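Local coordinates for protein peroxinectin A (Dictyostelium discoideum, PDB 6ERC) that uses hydrogen peroxide at a haem iron to oxidise phenolic donors, and also acts as an iodide and thiocyanate peroxidase, at residues Ala50-Ile55 / Leu379-Leu384; His67-Phe72 / Tyr503-Val508. All coordinates share one frame; numbering follows the deposited sequence.

In the fold
How a largely helical animal-type haem peroxidase ties distant parts of its chain together is illustrated by two small, buried contacts. Contact 1 joins helix 48-56 to helix 379-390, and the latter reaches the haem through Leu379 and Arg382. Contact 2 joins the start of helix 70-80 to the loop that follows helix 490-497, near the C-terminus; there the side chain of Met71 stays about 11 Å from the haem. The helices 48-56 and 70-80 follow each other in sequence, yet the two contacts have centres 30 Å apart and nearest atoms about 14 Å apart. Along the chain their segments alternate, so residues 379-384 fall between the two halves of contact 2.

Contact 1: Ala50-Ile55 / Leu379-Leu384; sequences AISNII and LASRNL. With HEM (protoporphyrin IX containing Fe), chain F.
Ser52 faces Ala380 and Ser381 where two helices of the animal haem peroxidase fold pack, their local axes 8.7 Å apart at closest approach and their directions 126° apart. With chi1 at 179°, the Ser52 hydroxyl swings opposite its own backbone N and reaches over the Ala380 methyl, OG to CB 3.5 Å. Ser381 answers from one residue further along: its OG lies 3.4 Å from Ser52 CB, so each serine sets its oxygen against carbon of the other helix. Both hydroxyls are hydrogen-bonded to Asp378, the residue just before 379-384, and Ser52 OG also to Arg365; one carboxylate oxygen thus links the two helices. One turn further along 379-384, Leu384 offers its branch carbon CG to the Ile51 methyl CG2 at 4.3 Å, a looser apolar touch beside the small residues.

On another side of helix 379-390 lies the haem pocket. Leu379 lays CD1 3.7 Å from C3A of the porphyrin. The Arg382 chain bends at chi3 and brings its guanidinium obliquely to a haem propionate, where NE donates to O2A across 2.9 Å, with a bent N-H...O angle of 136°.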
ATOM      1  N   ALA A  50      18.895 -14.409  -2.886  1.00 62.31           N
ATOM      2  CA  ALA A  50      18.992 -15.529  -3.816  1.00 61.57           C
ATOM      3  C   ALA A  50      17.633 -15.834  -4.433  1.00 58.82           C
ATOM      4  O   ALA A  50      17.507 -15.942  -5.658  1.00 58.33           O
ATOM      5  CB  ALA A  50      19.554 -16.759  -3.101  1.00 61.29           C
ATOM      6  N   ILE A  51      16.600 -15.967  -3.598  1.00 58.36           N
ATOM      7  CA  ILE A  51      15.253 -16.180  -4.116  1.00 59.94           C
ATOM      8  C   ILE A  51      14.866 -15.055  -5.065  1.00 59.56           C
ATOM      9  O   ILE A  51      14.160 -15.282  -6.055  1.00 58.69           O
ATOM     10  CB  ILE A  51      14.243 -16.306  -2.958  1.00 59.07           C
ATOM     11  CG1 ILE A  51      14.594 -17.484  -2.043  1.00 60.38           C
ATOM     12  CG2 ILE A  51      12.828 -16.455  -3.497  1.00 58.94           C
ATOM     13  CD1 ILE A  51      14.480 -18.854  -2.695  1.00 60.03           C
ATOM     14  N   SER A  52      15.313 -13.830  -4.781  1.00 58.37           N
ATOM     15  CA  SER A  52      15.021 -12.708  -5.667  1.00 59.11           C
ATOM     16  C   SER A  52      15.632 -12.928  -7.044  1.00 58.83           C
ATOM     17  O   SER A  52      14.960 -12.764  -8.069  1.00 58.23           O
ATOM     18  CB  SER A  52      15.539 -11.409  -5.048  1.00 59.58           C
ATOM     19  OG  SER A  52      15.298 -10.303  -5.899  1.00 58.24           O
ATOM     20  N   ASN A  53      16.910 -13.305  -7.088  1.00 59.14           N
ATOM     21  CA  ASN A  53      17.576 -13.510  -8.370  1.00 61.00           C
ATOM     22  C   ASN A  53      16.990 -14.700  -9.120  1.00 60.01           C
ATOM     23  O   ASN A  53      16.861 -14.663 -10.348  1.00 59.65           O
ATOM     24  CB  ASN A  53      19.078 -13.702  -8.155  1.00 60.20           C
ATOM     25  CG  ASN A  53      19.771 -12.427  -7.723  1.00 61.10           C
ATOM     26  OD1 ASN A  53      19.477 -11.344  -8.231  1.00 62.62           O
ATOM     27  ND2 ASN A  53      20.694 -12.545  -6.778  1.00 60.92           N
ATOM     28  N   ILE A  54      16.626 -15.764  -8.402  1.00 59.01           N
ATOM     29  CA  ILE A  54      16.170 -16.980  -9.068  1.00 61.48           C
ATOM     30  C   ILE A  54      14.765 -16.790  -9.626  1.00 59.00           C
ATOM     31  O   ILE A  54      14.491 -17.127 -10.784  1.00 60.65           O
ATOM     32  CB  ILE A  54      16.235 -18.180  -8.103  1.00 61.66           C
ATOM     33  CG1 ILE A  54      17.693 -18.532  -7.784  1.00 60.93           C
ATOM     34  CG2 ILE A  54      15.530 -19.401  -8.701  1.00 59.80           C
ATOM     35  CD1 ILE A  54      17.860 -19.433  -6.578  1.00 59.71           C
ATOM     36  N   ILE A  55      13.858 -16.259  -8.817  1.00 57.87           N
ATOM     37  CA  ILE A  55      12.439 -16.210  -9.158  1.00 60.63           C
ATOM     38  C   ILE A  55      12.034 -14.857  -9.732  1.00 58.72           C
ATOM     39  O   ILE A  55      11.413 -14.787 -10.791  1.00 58.17           O
ATOM     40  CB  ILE A  55      11.589 -16.571  -7.920  1.00 59.68           C
ATOM     41  CG1 ILE A  55      11.655 -18.081  -7.679  1.00 59.29           C
ATOM     42  CG2 ILE A  55      10.140 -16.114  -8.096  1.00 58.49           C
ATOM     43  CD1 ILE A  55      11.009 -18.534  -6.395  1.00 59.04           C
ATOM     44  N   LEU A 379      13.497  -4.609  -3.602  1.00 58.22           N
ATOM     45  CA  LEU A 379      12.172  -4.687  -3.001  1.00 59.03           C
ATOM     46  C   LEU A 379      11.676  -6.125  -2.919  1.00 57.35           C
ATOM     47  O   LEU A 379      10.984  -6.488  -1.962  1.00 57.44           O
ATOM     48  CB  LEU A 379      11.193  -3.821  -3.790  1.00 57.60           C
ATOM     49  CG  LEU A 379       9.792  -3.652  -3.204  1.00 57.63           C
ATOM     50  CD1 LEU A 379       9.833  -3.246  -1.734  1.00 58.57           C
ATOM     51  CD2 LEU A 379       9.034  -2.612  -4.007  1.00 58.11           C
ATOM     52  N   ALA A 380      12.014  -6.956  -3.904  1.00 58.70           N
ATOM     53  CA  ALA A 380      11.690  -8.375  -3.813  1.00 59.38           C
ATOM     54  C   ALA A 380      12.343  -9.000  -2.585  1.00 59.43           C
ATOM     55  O   ALA A 380      11.694  -9.729  -1.826  1.00 58.54           O
ATOM     56  CB  ALA A 380      12.132  -9.095  -5.085  1.00 59.69           C
ATOM     57  N   SER A 381      13.630  -8.717  -2.370  1.00 57.70           N
ATOM     58  CA  SER A 381      14.321  -9.251  -1.201  1.00 58.78           C
ATOM     59  C   SER A 381      13.712  -8.720   0.090  1.00 58.36           C
ATOM     60  O   SER A 381      13.517  -9.476   1.050  1.00 57.87           O
ATOM     61  CB  SER A 381      15.809  -8.908  -1.266  1.00 59.21           C
ATOM     62  OG  SER A 381      16.406  -9.447  -2.430  1.00 58.42           O
ATOM     63  N   ARG A 382      13.412  -7.420   0.138  1.00 60.77           N
ATOM     64  CA  ARG A 382      12.810  -6.847   1.338  1.00 60.59           C
ATOM     65  C   ARG A 382      11.503  -7.546   1.686  1.00 58.03           C
ATOM     66  O   ARG A 382      11.202  -7.768   2.864  1.00 58.11           O
ATOM     67  CB  ARG A 382      12.585  -5.347   1.151  1.00 60.45           C
ATOM     68  CG  ARG A 382      13.871  -4.527   1.156  1.00 61.14           C
ATOM     69  CD  ARG A 382      13.599  -3.031   1.295  1.00 62.21           C
ATOM     70  NE  ARG A 382      13.212  -2.656   2.656  1.00 62.95           N
ATOM     71  CZ  ARG A 382      14.068  -2.477   3.660  1.00 63.26           C
ATOM     72  NH1 ARG A 382      15.372  -2.643   3.469  1.00 62.32           N
ATOM     73  NH2 ARG A 382      13.621  -2.136   4.865  1.00 62.78           N
ATOM     74  N   ASN A 383      10.718  -7.914   0.673  1.00 55.65           N
ATOM     75  CA  ASN A 383       9.465  -8.614   0.933  1.00 57.11           C
ATOM     76  C   ASN A 383       9.724  -9.996   1.520  1.00 57.70           C
ATOM     77  O   ASN A 383       9.111 -10.378   2.523  1.00 56.70           O
ATOM     78  CB  ASN A 383       8.645  -8.713  -0.351  1.00 57.93           C
ATOM     79  CG  ASN A 383       8.231  -7.353  -0.883  1.00 56.58           C
ATOM     80  OD1 ASN A 383       7.980  -6.425  -0.117  1.00 55.09           O
ATOM     81  ND2 ASN A 383       8.163  -7.229  -2.201  1.00 56.77           N
ATOM     82  N   LEU A 384      10.632 -10.761   0.907  1.00 60.68           N
ATOM     83  CA  LEU A 384      10.977 -12.076   1.438  1.00 57.64           C
ATOM     84  C   LEU A 384      11.462 -11.972   2.878  1.00 56.98           C
ATOM     85  O   LEU A 384      11.038 -12.743   3.746  1.00 57.02           O
ATOM     86  CB  LEU A 384      12.039 -12.735   0.560  1.00 58.91           C
ATOM     87  CG  LEU A 384      11.548 -13.595  -0.608  1.00 59.12           C
ATOM     88  CD1 LEU A 384      10.797 -14.826  -0.112  1.00 59.23           C
ATOM     89  CD2 LEU A 384      10.680 -12.791  -1.558  1.00 59.00           C
TER
HETATM   90  CHA HEM F 604       5.446  -1.999   1.357  1.00 54.12           C
HETATM   91  CHB HEM F 604       7.665   0.487  -2.146  1.00 50.11           C
HETATM   92  CHC HEM F 604       3.759  -0.073  -4.991  1.00 47.77           C
HETATM   93  CHD HEM F 604       1.649  -2.766  -1.561  1.00 52.38           C
HETATM   94  C1A HEM F 604       6.402  -1.334   0.632  1.00 52.15           C
HETATM   95  C2A HEM F 604       7.765  -1.105   1.043  1.00 50.82           C
HETATM   96  C3A HEM F 604       8.388  -0.421   0.079  1.00 49.41           C
HETATM   97  C4A HEM F 604       7.428  -0.189  -0.977  1.00 49.80           C
HETATM   98  CMA HEM F 604       9.857   0.056   0.074  1.00 45.54           C
HETATM   99  CAA HEM F 604       8.365  -1.599   2.370  1.00 51.66           C
HETATM  100  CBA HEM F 604       9.387  -2.670   2.019  1.00 52.61           C
HETATM  101  CGA HEM F 604       9.599  -3.583   3.198  1.00 54.79           C
HETATM  102  O1A HEM F 604       8.635  -4.277   3.611  1.00 54.82           O
HETATM  103  O2A HEM F 604      10.741  -3.627   3.721  1.00 54.01           O
HETATM  104  C1B HEM F 604       6.790   0.563  -3.202  1.00 49.24           C
HETATM  105  C2B HEM F 604       7.039   1.274  -4.431  1.00 47.71           C
HETATM  106  C3B HEM F 604       5.961   1.129  -5.221  1.00 48.25           C
HETATM  107  C4B HEM F 604       4.996   0.313  -4.511  1.00 49.49           C
HETATM  108  CMB HEM F 604       8.347   2.048  -4.692  1.00 43.14           C
HETATM  109  CAB HEM F 604       5.701   1.676  -6.643  1.00 47.63           C
HETATM  110  CBB HEM F 604       6.612   2.358  -7.344  1.00 48.58           C
HETATM  111  C1C HEM F 604       2.844  -0.859  -4.322  1.00 47.66           C
HETATM  112  C2C HEM F 604       1.548  -1.287  -4.819  1.00 48.10           C
HETATM  113  C3C HEM F 604       0.963  -2.035  -3.859  1.00 49.54           C
HETATM  114  C4C HEM F 604       1.879  -2.092  -2.741  1.00 51.55           C
HETATM  115  CMC HEM F 604       1.045  -0.894  -6.224  1.00 45.50           C
HETATM  116  CAC HEM F 604      -0.402  -2.769  -3.783  1.00 47.87           C
HETATM  117  CBC HEM F 604      -1.338  -2.782  -4.735  1.00 47.73           C
HETATM  118  C1D HEM F 604       2.473  -2.755  -0.461  1.00 52.10           C
HETATM  119  C2D HEM F 604       2.168  -3.326   0.830  1.00 51.41           C
HETATM  120  C3D HEM F 604       3.223  -3.119   1.624  1.00 54.18           C
HETATM  121  C4D HEM F 604       4.221  -2.396   0.875  1.00 54.05           C
HETATM  122  CMD HEM F 604       0.860  -4.065   1.180  1.00 49.08           C
HETATM  123  CAD HEM F 604       3.385  -3.519   3.100  1.00 53.66           C
HETATM  124  CBD HEM F 604       2.624  -2.461   3.892  1.00 54.33           C
HETATM  125  CGD HEM F 604       3.289  -2.188   5.220  1.00 53.26           C
HETATM  126  O1D HEM F 604       4.233  -1.357   5.253  1.00 51.67           O
HETATM  127  O2D HEM F 604       2.884  -2.784   6.249  1.00 51.47           O
HETATM  128  NA  HEM F 604       6.229  -0.759  -0.608  1.00 54.14           N
HETATM  129  NB  HEM F 604       5.537  -0.013  -3.281  1.00 54.65           N
HETATM  130  NC  HEM F 604       3.009  -1.368  -3.052  1.00 52.80           N
HETATM  131  ND  HEM F 604       3.732  -2.195  -0.397  1.00 55.15           N
HETATM  132 FE   HEM F 604       4.599  -1.071  -1.800  1.00 61.91          FE

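Contact 2: His67-Phe72 / Tyr503-Val508; sequences HLTDMF and YVQPNV
Thr69 and Met71, at the first turn of helix 70-80, meet Val508 in a segment with no regular secondary structure. Residues 67-69 run into the helix as an irregular lead, with Thr69 at its N-cap position, while 503-508 belongs to the loop after helix 490-497. The closest backbone approach pairs Met71 with Val508, CA to CA 6.7 Å.

The principal polar link is made by the threonine hydroxyl. Thr69 OG1, placed between its backbone N and carbonyl carbon (chi1 61°), donates to Val508 O across 2.6 Å. It comes to the carbonyl at a C=O...O angle of 136°, tilted 19° from the carbonyl plane. Thr69 OG1 also accepts a weak capping bond from Phe72 N at 3.4 Å. The backbone bond Phe72 N to Thr69 O, 3.0 Å long, closes the turn beside it.

Met71 adds an apolar neighbour to the carbonyl, its CB 3.6 Å from Val508 O. Its side chain, with CG opposite the backbone N, crosses that of Val508 at an angle, CG touching CG2 at 3.9 Å; Phe490 and Ile349 pack on both side chains. More loosely, Thr69 CG2 lies 4.3 Å from Gln505 NE2, whose main hydrogen bond goes to Ile349 O.

One hydroxyl therefore does two jobs, giving its proton to the C-terminal loop and its oxygen, weakly, to a helix N-H. The short bond to Val508 O makes the tie between helix start and loop, and the weak N-H contact adds only a little; the join is polar at Thr69 and apolar at Met71.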
ATOM      1  N   HIS A  67      -5.338  -6.174 -18.522  1.00 59.17           N
ATOM      2  CA  HIS A  67      -5.377  -4.872 -19.192  1.00 58.64           C
ATOM      3  C   HIS A  67      -5.687  -3.751 -18.200  1.00 57.22           C
ATOM      4  O   HIS A  67      -6.539  -2.893 -18.438  1.00 56.95           O
ATOM      5  CB  HIS A  67      -6.383  -4.881 -20.343  1.00 58.15           C
ATOM      6  CG  HIS A  67      -6.151  -5.977 -21.334  1.00 59.27           C
ATOM      7  ND1 HIS A  67      -5.101  -5.963 -22.225  1.00 60.03           N
ATOM      8  CD2 HIS A  67      -6.832  -7.124 -21.571  1.00 60.82           C
ATOM      9  CE1 HIS A  67      -5.146  -7.052 -22.972  1.00 60.69           C
ATOM     10  NE2 HIS A  67      -6.186  -7.773 -22.596  1.00 61.04           N
ATOM     11  N   LEU A  68      -4.975  -3.762 -17.081  1.00 56.31           N
ATOM     12  CA  LEU A  68      -5.127  -2.745 -16.055  1.00 54.53           C
ATOM     13  C   LEU A  68      -4.126  -1.616 -16.273  1.00 54.76           C
ATOM     14  O   LEU A  68      -3.136  -1.758 -16.995  1.00 55.90           O
ATOM     15  CB  LEU A  68      -4.946  -3.356 -14.665  1.00 54.93           C
ATOM     16  CG  LEU A  68      -6.186  -4.007 -14.045  1.00 55.31           C
ATOM     17  CD1 LEU A  68      -7.034  -4.729 -15.083  1.00 56.33           C
ATOM     18  CD2 LEU A  68      -5.770  -4.966 -12.943  1.00 55.22           C
ATOM     19  N   THR A  69      -4.399  -0.486 -15.634  1.00 53.54           N
ATOM     20  CA  THR A  69      -3.637   0.734 -15.842  1.00 54.43           C
ATOM     21  C   THR A  69      -2.693   0.990 -14.673  1.00 51.77           C
ATOM     22  O   THR A  69      -2.852   0.441 -13.581  1.00 49.64           O
ATOM     23  CB  THR A  69      -4.576   1.931 -16.015  1.00 54.37           C
ATOM     24  OG1 THR A  69      -5.359   2.101 -14.827  1.00 54.43           O
ATOM     25  CG2 THR A  69      -5.507   1.721 -17.195  1.00 53.94           C
ATOM     26  N   ASP A  70      -1.701   1.848 -14.920  1.00 50.78           N
ATOM     27  CA  ASP A  70      -0.828   2.292 -13.842  1.00 49.95           C
ATOM     28  C   ASP A  70      -1.625   2.958 -12.730  1.00 52.44           C
ATOM     29  O   ASP A  70      -1.270   2.838 -11.551  1.00 51.85           O
ATOM     30  CB  ASP A  70       0.231   3.255 -14.380  1.00 51.39           C
ATOM     31  CG  ASP A  70       1.207   2.584 -15.333  1.00 54.03           C
ATOM     32  OD1 ASP A  70       1.532   1.393 -15.124  1.00 54.83           O
ATOM     33  OD2 ASP A  70       1.653   3.254 -16.292  1.00 52.99           O
ATOM     34  N   MET A  71      -2.705   3.662 -13.083  1.00 53.27           N
ATOM     35  CA  MET A  71      -3.542   4.300 -12.073  1.00 51.71           C
ATOM     36  C   MET A  71      -4.133   3.281 -11.110  1.00 49.94           C
ATOM     37  O   MET A  71      -4.384   3.604  -9.943  1.00 49.53           O
ATOM     38  CB  MET A  71      -4.656   5.101 -12.753  1.00 52.88           C
ATOM     39  CG  MET A  71      -5.607   5.803 -11.793  1.00 51.77           C
ATOM     40  SD  MET A  71      -4.785   6.995 -10.716  1.00 52.20           S
ATOM     41  CE  MET A  71      -4.627   8.394 -11.821  1.00 51.29           C
ATOM     42  N   PHE A  72      -4.366   2.050 -11.574  1.00 50.81           N
ATOM     43  CA  PHE A  72      -4.937   1.021 -10.709  1.00 51.89           C
ATOM     44  C   PHE A  72      -4.005   0.693  -9.549  1.00 50.79           C
ATOM     45  O   PHE A  72      -4.445   0.577  -8.399  1.00 49.42           O
ATOM     46  CB  PHE A  72      -5.249  -0.237 -11.522  1.00 53.34           C
ATOM     47  CG  PHE A  72      -5.631  -1.423 -10.681  1.00 52.30           C
ATOM     48  CD1 PHE A  72      -6.895  -1.517 -10.124  1.00 53.01           C
ATOM     49  CD2 PHE A  72      -4.728  -2.447 -10.452  1.00 53.07           C
ATOM     50  CE1 PHE A  72      -7.249  -2.607  -9.350  1.00 53.21           C
ATOM     51  CE2 PHE A  72      -5.075  -3.540  -9.680  1.00 52.34           C
ATOM     52  CZ  PHE A  72      -6.337  -3.619  -9.130  1.00 53.28           C
ATOM     53  N   TYR A 503      -9.564  13.715 -22.381  1.00 57.30           N
ATOM     54  CA  TYR A 503     -10.473  12.582 -22.272  1.00 58.51           C
ATOM     55  C   TYR A 503     -10.080  11.680 -21.107  1.00 57.72           C
ATOM     56  O   TYR A 503      -8.902  11.374 -20.899  1.00 57.44           O
ATOM     57  CB  TYR A 503     -10.499  11.764 -23.560  1.00 58.44           C
ATOM     58  CG  TYR A 503     -11.318  10.506 -23.393  1.00 59.76           C
ATOM     59  CD1 TYR A 503     -12.706  10.559 -23.373  1.00 60.25           C
ATOM     60  CD2 TYR A 503     -10.708   9.272 -23.218  1.00 59.64           C
ATOM     61  CE1 TYR A 503     -13.463   9.417 -23.204  1.00 60.34           C
ATOM     62  CE2 TYR A 503     -11.457   8.122 -23.047  1.00 59.95           C
ATOM     63  CZ  TYR A 503     -12.835   8.203 -23.040  1.00 61.54           C
ATOM     64  OH  TYR A 503     -13.587   7.063 -22.871  1.00 62.74           O
ATOM     65  N   VAL A 504     -11.087  11.241 -20.356  1.00 57.53           N
ATOM     66  CA  VAL A 504     -10.899  10.368 -19.203  1.00 56.64           C
ATOM     67  C   VAL A 504     -11.975   9.293 -19.257  1.00 58.65           C
ATOM     68  O   VAL A 504     -13.171   9.608 -19.226  1.00 59.16           O
ATOM     69  CB  VAL A 504     -10.982  11.141 -17.875  1.00 55.98           C
ATOM     70  CG1 VAL A 504     -10.834  10.196 -16.691  1.00 57.62           C
ATOM     71  CG2 VAL A 504      -9.920  12.226 -17.830  1.00 55.96           C
ATOM     72  N   GLN A 505     -11.557   8.030 -19.330  1.00 58.71           N
ATOM     73  CA  GLN A 505     -12.506   6.931 -19.367  1.00 59.23           C
ATOM     74  C   GLN A 505     -13.255   6.833 -18.038  1.00 58.52           C
ATOM     75  O   GLN A 505     -12.766   7.290 -17.002  1.00 57.01           O
ATOM     76  CB  GLN A 505     -11.790   5.613 -19.672  1.00 58.27           C
ATOM     77  CG  GLN A 505     -10.851   5.108 -18.580  1.00 56.80           C
ATOM     78  CD  GLN A 505      -9.408   5.494 -18.813  1.00 56.30           C
ATOM     79  OE1 GLN A 505      -9.110   6.532 -19.405  1.00 55.93           O
ATOM     80  NE2 GLN A 505      -8.495   4.648 -18.350  1.00 56.90           N
ATOM     81  N   PRO A 506     -14.455   6.242 -18.044  1.00 58.44           N
ATOM     82  CA  PRO A 506     -15.212   6.136 -16.783  1.00 58.42           C
ATOM     83  C   PRO A 506     -14.510   5.305 -15.723  1.00 58.12           C
ATOM     84  O   PRO A 506     -14.519   5.681 -14.545  1.00 56.01           O
ATOM     85  CB  PRO A 506     -16.540   5.502 -17.225  1.00 60.28           C
ATOM     86  CG  PRO A 506     -16.260   4.875 -18.551  1.00 60.58           C
ATOM     87  CD  PRO A 506     -15.216   5.722 -19.192  1.00 59.32           C
ATOM     88  N   ASN A 507     -13.908   4.182 -16.105  1.00 59.91           N
ATOM     89  CA  ASN A 507     -13.159   3.332 -15.180  1.00 58.18           C
ATOM     90  C   ASN A 507     -11.677   3.503 -15.488  1.00 57.21           C
ATOM     91  O   ASN A 507     -11.143   2.854 -16.390  1.00 57.10           O
ATOM     92  CB  ASN A 507     -13.583   1.874 -15.303  1.00 58.87           C
ATOM     93  CG  ASN A 507     -12.895   0.984 -14.289  1.00 59.11           C
ATOM     94  OD1 ASN A 507     -12.308   1.465 -13.318  1.00 58.06           O
ATOM     95  ND2 ASN A 507     -12.971  -0.323 -14.503  1.00 58.91           N
ATOM     96  N   VAL A 508     -11.011   4.376 -14.725  1.00 56.31           N
ATOM     97  CA  VAL A 508      -9.598   4.661 -14.966  1.00 56.04           C
ATOM     98  C   VAL A 508      -8.682   3.542 -14.500  1.00 55.69           C
ATOM     99  O   VAL A 508      -7.456   3.693 -14.569  1.00 53.68           O
ATOM    100  CB  VAL A 508      -9.177   5.981 -14.285  1.00 53.81           C
ATOM    101  CG1 VAL A 508      -9.947   7.144 -14.877  1.00 55.54           C
ATOM    102  CG2 VAL A 508      -9.381   5.909 -12.778  1.00 53.64           C
TER